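Side-chain contacts in gala protein type 1, 3 or 4 (Legionella pneumophila subsp. pneumophila, PDB 4XA9), which probably binds small GTPases and stimulates their GTP hydrolysis, and is built as a leucine-rich repeat solenoid: residues N18-S23 against E37-H42; K61-K66 against N91-L96; L215-N220 against K228-N233. One frame throughout, in Å; residues are numbered along the deposited sequence.

Contact 1: residues N18-S23 against E37-H42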
ATOM      1  N   ASN A  18     -15.289  17.442 -12.707  1.00 21.60           N
ATOM      2  CA  ASN A  18     -14.250  18.391 -13.105  1.00 20.39           C
ATOM      3  C   ASN A  18     -12.886  17.904 -12.654  1.00 19.51           C
ATOM      4  O   ASN A  18     -12.116  18.608 -11.993  1.00 19.38           O
ATOM      5  CB  ASN A  18     -14.554  19.783 -12.553  1.00 19.63           C
ATOM      6  CG  ASN A  18     -15.601  20.500 -13.372  1.00 21.19           C
ATOM      7  OD1 ASN A  18     -15.618  20.384 -14.597  1.00 21.79           O
ATOM      8  ND2 ASN A  18     -16.484  21.240 -12.709  1.00 20.82           N
ATOM      9  N   GLN A  19     -12.612  16.671 -13.036  1.00 18.46           N
ATOM     10  CA  GLN A  19     -11.444  15.938 -12.598  1.00 19.61           C
ATOM     11  C   GLN A  19     -10.796  15.329 -13.830  1.00 20.92           C
ATOM     12  O   GLN A  19     -11.491  14.798 -14.699  1.00 18.46           O
ATOM     13  CB  GLN A  19     -11.852  14.864 -11.580  1.00 25.06           C
ATOM     14  CG  GLN A  19     -11.044  13.579 -11.633  1.00 31.82           C
ATOM     15  CD  GLN A  19      -9.849  13.632 -10.722  1.00 38.17           C
ATOM     16  OE1 GLN A  19      -9.625  14.632 -10.043  1.00 39.52           O
ATOM     17  NE2 GLN A  19      -9.073  12.555 -10.697  1.00 41.27           N
ATOM     18  N   LEU A  20      -9.475  15.443 -13.928  1.00 18.40           N
ATOM     19  CA  LEU A  20      -8.742  14.827 -15.029  1.00 18.19           C
ATOM     20  C   LEU A  20      -7.855  13.717 -14.487  1.00 16.03           C
ATOM     21  O   LEU A  20      -6.983  13.974 -13.660  1.00 17.70           O
ATOM     22  CB  LEU A  20      -7.899  15.868 -15.781  1.00 13.86           C
ATOM     23  CG  LEU A  20      -7.063  15.396 -16.980  1.00 14.43           C
ATOM     24  CD1 LEU A  20      -7.920  14.670 -18.022  1.00 12.41           C
ATOM     25  CD2 LEU A  20      -6.323  16.582 -17.620  1.00 15.07           C
ATOM     26  N   SER A  21      -8.067  12.490 -14.961  1.00 16.11           N
ATOM     27  CA  SER A  21      -7.287  11.349 -14.494  1.00 20.03           C
ATOM     28  C   SER A  21      -6.482  10.725 -15.620  1.00 20.95           C
ATOM     29  O   SER A  21      -7.042  10.300 -16.635  1.00 20.15           O
ATOM     30  CB  SER A  21      -8.199  10.297 -13.859  1.00 25.88           C
ATOM     31  OG  SER A  21      -8.913  10.853 -12.768  1.00 33.06           O
ATOM     32  N   LEU A  22      -5.166  10.669 -15.422  1.00 18.34           N
ATOM     33  CA  LEU A  22      -4.227  10.223 -16.449  1.00 16.79           C
ATOM     34  C   LEU A  22      -3.194   9.258 -15.859  1.00 18.61           C
ATOM     35  O   LEU A  22      -2.011   9.319 -16.178  1.00 21.79           O
ATOM     36  CB  LEU A  22      -3.526  11.420 -17.086  1.00 14.86           C
ATOM     37  CG  LEU A  22      -4.387  12.473 -17.796  1.00 16.78           C
ATOM     38  CD1 LEU A  22      -3.564  13.725 -18.073  1.00 19.68           C
ATOM     39  CD2 LEU A  22      -4.964  11.913 -19.104  1.00 13.25           C
ATOM     40  N   SER A  23      -3.653   8.371 -14.988  1.00 16.28           N
ATOM     41  CA  SER A  23      -2.751   7.421 -14.347  0.53 18.98           C
ATOM     42  C   SER A  23      -2.390   6.273 -15.286  1.00 18.95           C
ATOM     43  O   SER A  23      -3.151   5.926 -16.189  1.00 21.02           O
ATOM     44  CB  SER A  23      -3.367   6.870 -13.057  0.53 17.10           C
ATOM     45  OG  SER A  23      -4.527   6.112 -13.332  0.53 15.61           O
ATOM     46  N   GLU A  37      -1.842  22.935 -21.325  1.00 22.44           N
ATOM     47  CA  GLU A  37      -2.634  23.611 -22.337  1.00 24.38           C
ATOM     48  C   GLU A  37      -4.089  23.194 -22.231  1.00 20.56           C
ATOM     49  O   GLU A  37      -4.994  24.029 -22.263  1.00 21.36           O
ATOM     50  CB  GLU A  37      -2.101  23.301 -23.734  1.00 28.01           C
ATOM     51  CG  GLU A  37      -1.658  24.522 -24.475  1.00 30.89           C
ATOM     52  CD  GLU A  37      -1.451  24.266 -25.950  1.00 29.74           C
ATOM     53  OE1 GLU A  37      -1.149  23.110 -26.329  1.00 27.43           O
ATOM     54  OE2 GLU A  37      -1.607  25.233 -26.725  1.00 29.98           O
ATOM     55  N   PHE A  38      -4.312  21.892 -22.099  1.00 19.83           N
ATOM     56  CA  PHE A  38      -5.661  21.367 -21.962  1.00 18.96           C
ATOM     57  C   PHE A  38      -6.327  21.886 -20.687  1.00 21.71           C
ATOM     58  O   PHE A  38      -7.509  22.239 -20.699  1.00 22.95           O
ATOM     59  CB  PHE A  38      -5.637  19.837 -21.973  1.00 17.30           C
ATOM     60  CG  PHE A  38      -6.998  19.204 -21.934  1.00 19.11           C
ATOM     61  CD1 PHE A  38      -7.721  19.008 -23.107  1.00 20.43           C
ATOM     62  CD2 PHE A  38      -7.548  18.784 -20.734  1.00 18.81           C
ATOM     63  CE1 PHE A  38      -8.968  18.421 -23.079  1.00 21.48           C
ATOM     64  CE2 PHE A  38      -8.795  18.199 -20.698  1.00 20.46           C
ATOM     65  CZ  PHE A  38      -9.508  18.016 -21.876  1.00 20.73           C
ATOM     66  N   LEU A  39      -5.571  21.933 -19.594  1.00 18.76           N
ATOM     67  CA  LEU A  39      -6.107  22.415 -18.317  1.00 19.05           C
ATOM     68  C   LEU A  39      -6.437  23.904 -18.382  1.00 22.72           C
ATOM     69  O   LEU A  39      -7.426  24.346 -17.808  1.00 19.66           O
ATOM     70  CB  LEU A  39      -5.124  22.142 -17.179  1.00 15.50           C
ATOM     71  CG  LEU A  39      -4.930  20.663 -16.821  1.00 16.96           C
ATOM     72  CD1 LEU A  39      -3.744  20.497 -15.885  1.00 16.51           C
ATOM     73  CD2 LEU A  39      -6.190  20.081 -16.189  1.00 16.83           C
ATOM     74  N   GLN A  40      -5.611  24.673 -19.090  1.00 23.66           N
ATOM     75  CA  GLN A  40      -5.861  26.105 -19.264  1.00 24.82           C
ATOM     76  C   GLN A  40      -7.112  26.356 -20.103  1.00 24.12           C
ATOM     77  O   GLN A  40      -7.810  27.351 -19.907  1.00 21.52           O
ATOM     78  CB  GLN A  40      -4.646  26.782 -19.900  1.00 23.44           C
ATOM     79  CG  GLN A  40      -3.489  26.931 -18.931  1.00 24.67           C
ATOM     80  CD  GLN A  40      -2.186  27.255 -19.620  1.00 28.91           C
ATOM     81  OE1 GLN A  40      -2.049  27.074 -20.834  1.00 31.14           O
ATOM     82  NE2 GLN A  40      -1.217  27.744 -18.850  1.00 27.44           N
ATOM     83  N   ASN A  41      -7.386  25.440 -21.028  1.00 21.80           N
ATOM     84  CA  ASN A  41      -8.601  25.464 -21.834  1.00 24.35           C
ATOM     85  C   ASN A  41      -9.842  25.023 -21.059  1.00 24.91           C
ATOM     86  O   ASN A  41     -10.967  25.253 -21.498  1.00 20.98           O
ATOM     87  CB  ASN A  41      -8.438  24.563 -23.064  1.00 30.21           C
ATOM     88  CG  ASN A  41      -7.566  25.182 -24.142  1.00 36.35           C
ATOM     89  OD1 ASN A  41      -6.978  26.249 -23.953  1.00 39.53           O
ATOM     90  ND2 ASN A  41      -7.461  24.499 -25.277  1.00 36.02           N
ATOM     91  N   HIS A  42      -9.631  24.359 -19.924  1.00 20.95           N
ATOM     92  CA  HIS A  42     -10.742  23.911 -19.090  1.00 24.14           C
ATOM     93  C   HIS A  42     -10.499  24.273 -17.636  1.00 21.81           C
ATOM     94  O   HIS A  42     -10.243  23.397 -16.820  1.00 21.43           O
ATOM     95  CB  HIS A  42     -10.954  22.403 -19.214  1.00 24.91           C
ATOM     96  CG  HIS A  42     -11.133  21.936 -20.621  1.00 26.88           C
ATOM     97  ND1 HIS A  42     -10.072  21.701 -21.468  1.00 26.37           N
ATOM     98  CD2 HIS A  42     -12.251  21.682 -21.340  1.00 29.36           C
ATOM     99  CE1 HIS A  42     -10.529  21.314 -22.646  1.00 28.40           C
ATOM    100  NE2 HIS A  42     -11.849  21.290 -22.593  1.00 28.26           N
TER
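L20 reaches from strand 19-21 to helix 32-41 and meets F38 and L39 there with a single methyl group. Its CB already points toward the helix. The first torsion (chi1 -180°) sets CG opposite the backbone N and beside the carbonyl carbon, from where CD2 can reach the helix. At CG the two branches part. CD1 turns along the chain and packs against the next inward-facing leucine of the same segment, 4.2 Å from L22 CD2. CD2 goes to the helix, where it lies 3.8 Å from L39 CD2 and 4.0 Å from F38 CD2, so that this one methyl group touches both an aliphatic branch and, obliquely, an aromatic ring on the helix side. All of this is apolar packing, and it joins the first two elements of the beta-alpha-beta unit formed by strand 19-21, helix 32-41 and strand 47-49. In a leucine-rich repeat solenoid, units of this kind coil so that leucines of the inner sheet fill the space beneath the outer helices. L9 of helix 6-12 touches both L20 and F38, closing this end of the core. L39 also touches L48 of the next strand. The F38 ring is also fixed from its own segment: the imidazole of H42 sets CE1 over one ring face, 3.3 Å above the plane and displaced toward the rim. That imidazole is held by a nearly straight hydrogen bond from H42 ND1 to F38 O (2.7 Å, 171° at the hydrogen), with the carbonyl oxygen almost in the plane of the imidazole, and its ring also packs edge-to-face with Y13.

Contact 2: residues K61-K66 against N91-L96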
ATOM      1  N   LYS A  61       8.594  21.286 -13.005  1.00 22.28           N
ATOM      2  CA  LYS A  61       8.939  22.661 -13.390  1.00 25.47           C
ATOM      3  C   LYS A  61       8.047  23.181 -14.510  1.00 24.35           C
ATOM      4  O   LYS A  61       7.784  24.381 -14.599  1.00 21.89           O
ATOM      5  CB  LYS A  61      10.405  22.761 -13.822  1.00 27.77           C
ATOM      6  CG  LYS A  61      11.398  22.648 -12.677  1.00 32.86           C
ATOM      7  CD  LYS A  61      12.820  22.886 -13.155  1.00 38.10           C
ATOM      8  CE  LYS A  61      13.797  22.873 -11.986  1.00 42.82           C
ATOM      9  NZ  LYS A  61      15.195  23.117 -12.439  1.00 45.12           N
ATOM     10  N   LEU A  62       7.593  22.268 -15.365  1.00 19.94           N
ATOM     11  CA  LEU A  62       6.739  22.622 -16.492  1.00 18.39           C
ATOM     12  C   LEU A  62       5.287  22.722 -16.076  1.00 19.53           C
ATOM     13  O   LEU A  62       4.454  23.238 -16.818  1.00 19.26           O
ATOM     14  CB  LEU A  62       6.891  21.592 -17.614  1.00 20.39           C
ATOM     15  CG  LEU A  62       8.292  21.568 -18.225  1.00 25.01           C
ATOM     16  CD1 LEU A  62       8.425  20.475 -19.269  1.00 26.99           C
ATOM     17  CD2 LEU A  62       8.599  22.931 -18.832  1.00 27.01           C
ATOM     18  N   PHE A  63       4.978  22.218 -14.887  1.00 18.52           N
ATOM     19  CA  PHE A  63       3.598  22.192 -14.432  1.00 18.25           C
ATOM     20  C   PHE A  63       3.264  23.323 -13.470  1.00 19.47           C
ATOM     21  O   PHE A  63       2.173  23.892 -13.521  1.00 20.60           O
ATOM     22  CB  PHE A  63       3.284  20.856 -13.757  1.00 19.02           C
ATOM     23  CG  PHE A  63       1.911  20.800 -13.167  1.00 18.83           C
ATOM     24  CD1 PHE A  63       0.816  20.532 -13.974  1.00 20.22           C
ATOM     25  CD2 PHE A  63       1.710  21.024 -11.816  1.00 21.05           C
ATOM     26  CE1 PHE A  63      -0.455  20.487 -13.447  1.00 25.67           C
ATOM     27  CE2 PHE A  63       0.436  20.982 -11.276  1.00 25.27           C
ATOM     28  CZ  PHE A  63      -0.649  20.715 -12.091  1.00 26.72           C
ATOM     29  N   VAL A  64       4.197  23.629 -12.578  1.00 20.79           N
ATOM     30  CA  VAL A  64       3.910  24.508 -11.446  1.00 18.67           C
ATOM     31  C   VAL A  64       3.507  25.920 -11.866  1.00 18.56           C
ATOM     32  O   VAL A  64       4.131  26.529 -12.746  1.00 16.83           O
ATOM     33  CB  VAL A  64       5.117  24.552 -10.492  1.00 22.99           C
ATOM     34  CG1 VAL A  64       5.001  25.707  -9.510  1.00 25.20           C
ATOM     35  CG2 VAL A  64       5.211  23.221  -9.736  1.00 24.31           C
ATOM     36  N   ASN A  65       2.428  26.409 -11.249  1.00 18.04           N
ATOM     37  CA  ASN A  65       1.885  27.744 -11.499  1.00 21.00           C
ATOM     38  C   ASN A  65       1.450  27.965 -12.950  1.00 24.57           C
ATOM     39  O   ASN A  65       1.442  29.095 -13.438  1.00 23.80           O
ATOM     40  CB  ASN A  65       2.905  28.808 -11.075  1.00 20.13           C
ATOM     41  CG  ASN A  65       3.066  28.877  -9.567  1.00 19.91           C
ATOM     42  OD1 ASN A  65       2.081  28.825  -8.833  1.00 18.57           O
ATOM     43  ND2 ASN A  65       4.309  28.956  -9.097  1.00 17.47           N
ATOM     44  N   LYS A  66       1.071  26.882 -13.624  1.00 24.12           N
ATOM     45  CA  LYS A  66       0.534  26.959 -14.981  1.00 26.81           C
ATOM     46  C   LYS A  66      -0.987  26.951 -14.966  1.00 22.96           C
ATOM     47  O   LYS A  66      -1.628  27.471 -15.872  1.00 19.31           O
ATOM     48  CB  LYS A  66       1.034  25.786 -15.834  1.00 28.49           C
ATOM     49  CG  LYS A  66       2.499  25.851 -16.196  1.00 30.19           C
ATOM     50  CD  LYS A  66       2.701  26.707 -17.433  1.00 32.34           C
ATOM     51  CE  LYS A  66       4.179  26.920 -17.731  1.00 34.39           C
ATOM     52  NZ  LYS A  66       4.884  25.650 -18.040  1.00 34.08           N
ATOM     53  N   ASN A  91       1.254  27.995  -6.253  1.00 18.78           N
ATOM     54  CA  ASN A  91       0.405  28.925  -5.526  1.00 25.67           C
ATOM     55  C   ASN A  91      -1.078  28.545  -5.487  1.00 23.04           C
ATOM     56  O   ASN A  91      -1.894  29.302  -4.958  1.00 22.40           O
ATOM     57  CB  ASN A  91       0.591  30.326  -6.108  1.00 28.34           C
ATOM     58  CG  ASN A  91       2.008  30.844  -5.906  1.00 34.89           C
ATOM     59  OD1 ASN A  91       2.554  30.757  -4.802  1.00 38.94           O
ATOM     60  ND2 ASN A  91       2.611  31.375  -6.962  1.00 31.95           N
ATOM     61  N   HIS A  92      -1.424  27.364  -6.002  1.00 20.84           N
ATOM     62  CA  HIS A  92      -2.817  26.897  -5.947  1.00 19.94           C
ATOM     63  C   HIS A  92      -3.006  25.588  -5.183  1.00 18.28           C
ATOM     64  O   HIS A  92      -4.077  25.326  -4.639  1.00 16.19           O
ATOM     65  CB  HIS A  92      -3.375  26.725  -7.356  1.00 20.81           C
ATOM     66  CG  HIS A  92      -3.744  28.013  -8.020  1.00 25.24           C
ATOM     67  ND1 HIS A  92      -2.895  28.674  -8.879  1.00 26.76           N
ATOM     68  CD2 HIS A  92      -4.872  28.758  -7.957  1.00 23.77           C
ATOM     69  CE1 HIS A  92      -3.483  29.773  -9.317  1.00 28.73           C
ATOM     70  NE2 HIS A  92      -4.683  29.848  -8.771  1.00 26.56           N
ATOM     71  N   ILE A  93      -1.978  24.754  -5.162  1.00 16.31           N
ATOM     72  CA  ILE A  93      -2.116  23.423  -4.577  1.00 16.20           C
ATOM     73  C   ILE A  93      -2.266  23.493  -3.055  1.00 17.29           C
ATOM     74  O   ILE A  93      -1.452  24.103  -2.362  1.00 18.83           O
ATOM     75  CB  ILE A  93      -0.921  22.531  -4.979  1.00 18.11           C
ATOM     76  CG1 ILE A  93      -0.993  22.242  -6.487  1.00 16.17           C
ATOM     77  CG2 ILE A  93      -0.915  21.235  -4.183  1.00 16.39           C
ATOM     78  CD1 ILE A  93       0.171  21.443  -7.034  1.00 18.89           C
ATOM     79  N   THR A  94      -3.342  22.893  -2.552  1.00 18.27           N
ATOM     80  CA  THR A  94      -3.619  22.851  -1.118  1.00 18.70           C
ATOM     81  C   THR A  94      -3.697  21.402  -0.639  1.00 20.16           C
ATOM     82  O   THR A  94      -3.473  21.105   0.538  1.00 18.62           O
ATOM     83  CB  THR A  94      -4.943  23.569  -0.765  1.00 17.59           C
ATOM     84  OG1 THR A  94      -6.019  22.980  -1.502  1.00 19.62           O
ATOM     85  CG2 THR A  94      -4.862  25.059  -1.088  1.00 18.53           C
ATOM     86  N   THR A  95      -4.041  20.507  -1.563  1.00 17.77           N
ATOM     87  CA  THR A  95      -4.083  19.069  -1.290  1.00 18.34           C
ATOM     88  C   THR A  95      -3.137  18.359  -2.239  1.00 17.99           C
ATOM     89  O   THR A  95      -3.314  18.414  -3.455  1.00 18.54           O
ATOM     90  CB  THR A  95      -5.504  18.490  -1.452  1.00 21.13           C
ATOM     91  OG1 THR A  95      -6.362  19.045  -0.449  1.00 24.61           O
ATOM     92  CG2 THR A  95      -5.489  16.973  -1.303  1.00 22.03           C
ATOM     93  N   LEU A  96      -2.128  17.700  -1.686  1.00 14.80           N
ATOM     94  CA  LEU A  96      -1.053  17.144  -2.502  1.00 16.96           C
ATOM     95  C   LEU A  96      -0.720  15.705  -2.134  1.00 16.13           C
ATOM     96  O   LEU A  96      -0.556  15.381  -0.957  1.00 16.43           O
ATOM     97  CB  LEU A  96       0.206  18.006  -2.366  1.00 14.66           C
ATOM     98  CG  LEU A  96       1.499  17.541  -3.044  1.00 16.58           C
ATOM     99  CD1 LEU A  96       1.356  17.536  -4.570  1.00 14.88           C
ATOM    100  CD2 LEU A  96       2.654  18.444  -2.623  1.00 16.75           C
TER
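N65 and N91 meet through a side-chain carbonyl and a backbone amide: N91 N donates to N65 OD1 over 2.8 Å. The bond is moderately bent, at 149° about the hydrogen, and the donor is slightly tilted from the carbonyl plane of the N65 amide. The N91 amide group lies beside the same oxygen, N91 ND2 being 3.2 Å from N65 OD1, with the two amide planes only 24° apart. Deeper in the protein the touch is apolar. I93 brings its CD1 methyl to the edge of the F63 ring, near the ring plane, 4.3 Å from F63 CE2.

The next shell positions N65. A type II beta turn from F63 to K66 puts N65 at its third position with a positive phi (60°), and the turn is closed by K66 N to F63 O at 3.2 Å. As a further bond of the same turn, K66 curls back to give NZ to L62 O (2.7 Å), arriving above the plane of that carbonyl. On the facing side D90 ties the two segments together: its OD1 accepts from N65 N, its OD2 from H92 N and I93 N. N65 ND2 donates to E89 O, so both ends of this amide are engaged and its rotation is fixed.

In the leucine-rich repeat stack, the turn leaving helix 57-63 is thereby joined to the loop that leads into strand 95-97. F63 packs on I32 and C36 of helix 32-41 and shares L72 of strand 71-73 with I93, while V64 rests against L87 of helix 80-87.

Contact 3: residues L215-N220 against K228-N233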
ATOM      1  N   LEU A 215      -9.144   6.086  16.059  1.00 18.61           N
ATOM      2  CA  LEU A 215      -7.830   5.564  16.429  1.00 19.61           C
ATOM      3  C   LEU A 215      -7.624   4.166  15.851  1.00 17.76           C
ATOM      4  O   LEU A 215      -8.332   3.231  16.218  1.00 14.98           O
ATOM      5  CB  LEU A 215      -7.669   5.544  17.957  1.00 17.09           C
ATOM      6  CG  LEU A 215      -6.378   4.964  18.554  1.00 16.21           C
ATOM      7  CD1 LEU A 215      -5.154   5.713  18.059  1.00 15.42           C
ATOM      8  CD2 LEU A 215      -6.421   4.978  20.092  1.00 14.89           C
ATOM      9  N   HIS A 216      -6.669   4.034  14.935  1.00 18.16           N
ATOM     10  CA  HIS A 216      -6.337   2.741  14.340  1.00 19.30           C
ATOM     11  C   HIS A 216      -4.979   2.267  14.833  1.00 21.14           C
ATOM     12  O   HIS A 216      -3.960   2.925  14.601  1.00 19.10           O
ATOM     13  CB  HIS A 216      -6.332   2.822  12.809  1.00 17.36           C
ATOM     14  CG  HIS A 216      -7.686   3.027  12.203  1.00 16.79           C
ATOM     15  ND1 HIS A 216      -7.918   2.908  10.848  1.00 19.79           N
ATOM     16  CD2 HIS A 216      -8.877   3.347  12.761  1.00 15.33           C
ATOM     17  CE1 HIS A 216      -9.194   3.142  10.597  1.00 19.32           C
ATOM     18  NE2 HIS A 216      -9.799   3.411  11.742  1.00 19.41           N
ATOM     19  N   LEU A 217      -4.970   1.123  15.506  1.00 21.73           N
ATOM     20  CA  LEU A 217      -3.743   0.557  16.054  1.00 20.12           C
ATOM     21  C   LEU A 217      -3.564  -0.895  15.630  1.00 19.55           C
ATOM     22  O   LEU A 217      -3.023  -1.711  16.381  1.00 16.38           O
ATOM     23  CB  LEU A 217      -3.745   0.655  17.586  1.00 17.00           C
ATOM     24  CG  LEU A 217      -3.593   2.061  18.175  1.00 18.28           C
ATOM     25  CD1 LEU A 217      -3.851   2.057  19.680  1.00 18.16           C
ATOM     26  CD2 LEU A 217      -2.203   2.595  17.875  1.00 16.05           C
ATOM     27  N   GLY A 218      -4.029  -1.218  14.429  1.00 18.63           N
ATOM     28  CA  GLY A 218      -3.943  -2.579  13.930  1.00 21.39           C
ATOM     29  C   GLY A 218      -2.523  -3.111  13.818  1.00 22.40           C
ATOM     30  O   GLY A 218      -1.570  -2.341  13.679  1.00 21.28           O
ATOM     31  N   SER A 219      -2.389  -4.431  13.901  1.00 17.23           N
ATOM     32  CA  SER A 219      -1.117  -5.111  13.683  1.00 20.33           C
ATOM     33  C   SER A 219       0.024  -4.524  14.499  1.00 19.97           C
ATOM     34  O   SER A 219       1.101  -4.249  13.969  1.00 18.14           O
ATOM     35  CB  SER A 219      -0.751  -5.085  12.199  1.00 20.82           C
ATOM     36  OG  SER A 219      -1.705  -5.806  11.444  1.00 30.63           O
ATOM     37  N   ASN A 220      -0.228  -4.306  15.784  1.00 18.75           N
ATOM     38  CA  ASN A 220       0.827  -3.954  16.711  1.00 18.04           C
ATOM     39  C   ASN A 220       0.999  -5.111  17.691  1.00 20.84           C
ATOM     40  O   ASN A 220       0.810  -6.266  17.307  1.00 21.19           O
ATOM     41  CB  ASN A 220       0.515  -2.638  17.427  1.00 17.97           C
ATOM     42  CG  ASN A 220       0.803  -1.415  16.556  1.00 20.61           C
ATOM     43  OD1 ASN A 220       1.956  -1.044  16.371  1.00 22.62           O
ATOM     44  ND2 ASN A 220      -0.243  -0.775  16.051  1.00 20.28           N
ATOM     45  N   LYS A 228      -9.073  -3.772  26.364  1.00 20.76           N
ATOM     46  CA  LYS A 228     -10.025  -3.421  27.412  1.00 18.58           C
ATOM     47  C   LYS A 228      -9.854  -1.960  27.822  1.00 20.15           C
ATOM     48  O   LYS A 228     -10.834  -1.232  27.961  1.00 24.45           O
ATOM     49  CB  LYS A 228      -9.877  -4.344  28.623  1.00 20.98           C
ATOM     50  CG  LYS A 228     -10.858  -4.005  29.729  1.00 28.29           C
ATOM     51  CD  LYS A 228     -11.494  -5.241  30.322  1.00 34.76           C
ATOM     52  CE  LYS A 228     -12.286  -6.000  29.274  1.00 35.01           C
ATOM     53  NZ  LYS A 228     -12.986  -7.177  29.852  1.00 32.15           N
ATOM     54  N   ILE A 229      -8.607  -1.530  27.989  1.00 20.25           N
ATOM     55  CA  ILE A 229      -8.306  -0.133  28.323  1.00 23.70           C
ATOM     56  C   ILE A 229      -8.765   0.849  27.236  1.00 23.26           C
ATOM     57  O   ILE A 229      -9.390   1.871  27.530  1.00 23.62           O
ATOM     58  CB  ILE A 229      -6.797   0.070  28.555  1.00 23.15           C
ATOM     59  CG1 ILE A 229      -6.326  -0.757  29.748  1.00 24.18           C
ATOM     60  CG2 ILE A 229      -6.474   1.546  28.775  1.00 23.49           C
ATOM     61  CD1 ILE A 229      -4.843  -0.627  30.025  1.00 24.08           C
ATOM     62  N   LEU A 230      -8.437   0.538  25.985  1.00 19.04           N
ATOM     63  CA  LEU A 230      -8.810   1.393  24.860  1.00 20.39           C
ATOM     64  C   LEU A 230     -10.323   1.562  24.762  1.00 23.19           C
ATOM     65  O   LEU A 230     -10.816   2.650  24.462  1.00 23.41           O
ATOM     66  CB  LEU A 230      -8.258   0.826  23.545  1.00 17.41           C
ATOM     67  CG  LEU A 230      -6.736   0.889  23.343  1.00 20.37           C
ATOM     68  CD1 LEU A 230      -6.321   0.136  22.088  1.00 20.34           C
ATOM     69  CD2 LEU A 230      -6.247   2.329  23.268  1.00 16.87           C
ATOM     70  N   GLU A 231     -11.062   0.492  25.042  1.00 25.34           N
ATOM     71  CA  GLU A 231     -12.518   0.537  24.939  1.00 26.82           C
ATOM     72  C   GLU A 231     -13.205   1.346  26.053  1.00 26.76           C
ATOM     73  O   GLU A 231     -14.413   1.568  25.985  1.00 25.30           O
ATOM     74  CB  GLU A 231     -13.081  -0.884  24.897  1.00 30.51           C
ATOM     75  CG  GLU A 231     -12.810  -1.594  23.560  1.00 35.05           C
ATOM     76  CD  GLU A 231     -13.399  -2.997  23.486  1.00 40.53           C
ATOM     77  OE1 GLU A 231     -13.677  -3.595  24.547  1.00 43.25           O
ATOM     78  OE2 GLU A 231     -13.571  -3.508  22.358  1.00 41.95           O
ATOM     79  N   THR A 232     -12.457   1.796  27.062  1.00 22.36           N
ATOM     80  CA  THR A 232     -13.042   2.691  28.065  1.00 24.69           C
ATOM     81  C   THR A 232     -13.216   4.104  27.502  1.00 30.41           C
ATOM     82  O   THR A 232     -14.005   4.896  28.022  1.00 34.44           O
ATOM     83  CB  THR A 232     -12.201   2.785  29.370  1.00 23.37           C
ATOM     84  OG1 THR A 232     -10.899   3.313  29.087  1.00 26.24           O
ATOM     85  CG2 THR A 232     -12.075   1.417  30.060  1.00 20.36           C
ATOM     86  N   ASN A 233     -12.476   4.424  26.444  1.00 25.05           N
ATOM     87  CA  ASN A 233     -12.620   5.719  25.784  1.00 24.27           C
ATOM     88  C   ASN A 233     -13.774   5.693  24.789  1.00 27.56           C
ATOM     89  O   ASN A 233     -13.624   5.200  23.666  1.00 28.37           O
ATOM     90  CB  ASN A 233     -11.321   6.114  25.069  1.00 25.94           C
ATOM     91  CG  ASN A 233     -11.335   7.553  24.579  1.00 27.70           C
ATOM     92  OD1 ASN A 233     -12.399   8.154  24.393  1.00 28.43           O
ATOM     93  ND2 ASN A 233     -10.152   8.110  24.355  1.00 23.84           N
TER
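L230 of helix 224-230 divides its two methyl groups between L215 and L217 of the strand side. The apolar contact consists of these two touches: CD1 of L230 lies 3.9 Å from L217 CD1, and CD2 of L230 lies 4.1 Å from L215 CD2. L215 meets L230 at roughly a right angle. Its CG stands opposite the backbone N (chi1 177°), whereas L217 has CG opposite its carbonyl carbon (chi1 -70°); both CB atoms point toward the helix, and with these different torsions each leucine brings one methyl to L230.

Hydrogen bonds shape each segment separately. N220 ND2 donates almost linearly to L217 O (3.0 Å, 174°), the acceptor lying in the amide plane of N220 while the donor sits above the L217 carbonyl plane. The same nitrogen reaches L193 O, and N220 OD1 accepts from I198 N, so the buried amide is gripped at both ends. In segment 228-233, I229 O receives two donors, T232 OG1 at 2.6 Å and T232 N at 3.1 Å.

Polar links to the surroundings extend outward from H216, which bonds D238 through NE2 and the backbone of another chain through ND1. L215, L217 and N220 follow the LxLxxN pattern of leucine-rich repeats: leucines face the helix, and asparagines such as N220 and N244 form a ladder linking successive turns of the solenoid.

The three contacts follow one another along the chain and all reach the same long, mostly parallel sheet of the leucine-rich repeat solenoid. Contacts 1 and 2 are near neighbours, their centres 13 Å apart. They touch directly: L39 packs on F63, continuing the core from helix 32-41 to helix 57-63, and at the surface Q40 NE2 probably hydrogen-bonds to K66 O. Contact 3 lies on the opposite side of the chain's centre, with its centre 42 Å from that of contact 1 and 39 Å from that of contact 2, and touches neither. Similar strand-to-helix leucine packing in contacts 1 and 3 thus recurs toward the two ends of a single, continuous repeat stack.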